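Long-range contact in nicotinate-nucleotide--dimethylbenzimidazole phosphoribosyltransferase (Thermus thermophilus HB8, PDB 1WX1), which probably makes alpha-ribazole 5'-phosphate, a cobalamin precursor, by transferring phosphoribose from nicotinate mononucleotide to 5,6-dimethylbenzimidazole: residues G128-P133 and A222-L228. Sequence-based numbering, arbitrary orientation.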
loop_
_atom_site.group_PDB
_atom_site.type_symbol
_atom_site.label_atom_id
_atom_site.label_comp_id
_atom_site.label_asym_id
_atom_site.label_seq_id
_atom_site.Cartn_x
_atom_site.Cartn_y
_atom_site.Cartn_z
ATOM N N GLY A 128 11.536 33.539 19.532
ATOM C CA GLY A 128 11.361 33.290 20.953
ATOM C C GLY A 128 10.601 31.996 21.170
ATOM O O GLY A 128 10.250 31.329 20.199
ATOM N N PRO A 129 10.330 31.612 22.427
ATOM C CA PRO A 129 9.597 30.369 22.695
ATOM C C PRO A 129 8.245 30.342 21.991
ATOM O O PRO A 129 7.493 31.320 22.022
ATOM C CB PRO A 129 9.466 30.363 24.218
ATOM C CG PRO A 129 9.491 31.824 24.569
ATOM C CD PRO A 129 10.573 32.359 23.672
ATOM N N ALA A 130 7.940 29.217 21.361
ATOM C CA ALA A 130 6.689 29.070 20.633
ATOM C C ALA A 130 5.476 29.123 21.553
ATOM O O ALA A 130 4.434 29.664 21.183
ATOM C CB ALA A 130 6.699 27.763 19.850
ATOM N N MET A 131 5.616 28.564 22.750
ATOM C CA MET A 131 4.527 28.537 23.723
ATOM C C MET A 131 5.137 28.316 25.102
ATOM O O MET A 131 6.332 28.066 25.211
ATOM C CB MET A 131 3.577 27.376 23.406
ATOM C CG MET A 131 4.195 26.004 23.684
ATOM S SD MET A 131 3.390 24.612 22.846
ATOM C CE MET A 131 4.282 24.605 21.307
ATOM N N THR A 132 4.322 28.398 26.148
ATOM C CA THR A 132 4.824 28.166 27.499
ATOM C C THR A 132 4.689 26.674 27.814
ATOM O O THR A 132 3.923 25.959 27.161
ATOM C CB THR A 132 4.014 28.931 28.565
ATOM O OG1 THR A 132 2.663 28.449 28.568
ATOM C CG2 THR A 132 4.028 30.427 28.286
ATOM N N PRO A 133 5.445 26.181 28.806
ATOM C CA PRO A 133 5.357 24.761 29.160
ATOM C C PRO A 133 3.928 24.389 29.565
ATOM O O PRO A 133 3.463 23.284 29.297
ATOM C CB PRO A 133 6.347 24.639 30.317
ATOM C CG PRO A 133 7.407 25.639 29.936
ATOM C CD PRO A 133 6.571 26.830 29.504
ATOM N N ALA A 222 9.828 21.027 23.552
ATOM C CA ALA A 222 8.748 21.180 22.577
ATOM C C ALA A 222 8.080 22.549 22.685
ATOM O O ALA A 222 7.749 23.174 21.678
ATOM C CB ALA A 222 7.714 20.080 22.775
ATOM N N ALA A 223 7.872 23.006 23.913
ATOM C CA ALA A 223 7.245 24.297 24.145
ATOM C C ALA A 223 8.100 25.403 23.540
ATOM O O ALA A 223 7.597 26.345 22.933
ATOM C CB ALA A 223 7.074 24.531 25.651
ATOM N N GLU A 224 9.408 25.273 23.705
ATOM C CA GLU A 224 10.339 26.267 23.200
ATOM C C GLU A 224 10.436 26.351 21.680
ATOM O O GLU A 224 10.467 27.444 21.118
ATOM C CB GLU A 224 11.736 25.996 23.767
ATOM C CG GLU A 224 12.759 27.054 23.414
ATOM C CD GLU A 224 12.633 28.290 24.275
ATOM O OE1 GLU A 224 12.918 29.396 23.773
ATOM O OE2 GLU A 224 12.260 28.152 25.458
ATOM N N VAL A 225 10.460 25.207 21.006
ATOM C CA VAL A 225 10.653 25.223 19.562
ATOM C C VAL A 225 9.616 24.554 18.677
ATOM O O VAL A 225 9.748 24.602 17.459
ATOM C CB VAL A 225 12.007 24.566 19.203
ATOM C CG1 VAL A 225 13.095 25.038 20.163
ATOM C CG2 VAL A 225 11.871 23.043 19.261
ATOM N N GLY A 226 8.602 23.928 19.266
ATOM C CA GLY A 226 7.622 23.222 18.458
ATOM C C GLY A 226 6.320 23.919 18.129
ATOM O O GLY A 226 6.261 25.146 18.020
ATOM N N GLY A 227 5.282 23.105 17.947
ATOM C CA GLY A 227 3.955 23.601 17.629
ATOM C C GLY A 227 2.933 22.923 18.527
ATOM O O GLY A 227 3.170 21.825 19.043
ATOM N N LEU A 228 1.791 23.570 18.717
ATOM C CA LEU A 228 0.743 23.023 19.570
ATOM C C LEU A 228 0.194 21.681 19.100
ATOM O O LEU A 228 -0.008 20.779 19.911
ATOM C CB LEU A 228 -0.402 24.032 19.690
ATOM C CG LEU A 228 -0.023 25.297 20.467
ATOM C CD1 LEU A 228 -0.906 26.453 20.032
ATOM C CD2 LEU A 228 -0.154 25.036 21.973
#
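Met131, Ala223 and Glu224 carry most of the contact between the loop leading into helix 133-152 and the C-terminal end of helix 218-225. There the carbonyls of Ala223 and Glu224 have no following helical turn to donate to them, and the loop supplies the donors: Ala130 N donates a hydrogen bond to Glu224 O (3.1 Å) and Met131 N one to Ala223 O (3.0 Å). Pro129 CA adds a CH···O contact to Glu224 O at 3.4 Å. Met131 then reaches past the helix end: its CG packs on Ala223 CB (3.8 Å), its CE lies 3.5 Å from Gly227 C, and its SD meets Leu228 CD2 (3.7 Å) at the start of helix 228-242. Met131 and Ala223 also both touch Ala136 of helix 133-152. Pro129 CB lies 3.6 Å from Glu224 OE1, whose salt bridge goes to Arg211. Two loop amides thus satisfy the Ala223 and Glu224 carbonyls, and the buried Met131 side chain packs its methyl against the Gly226-Gly227 link between the two helices.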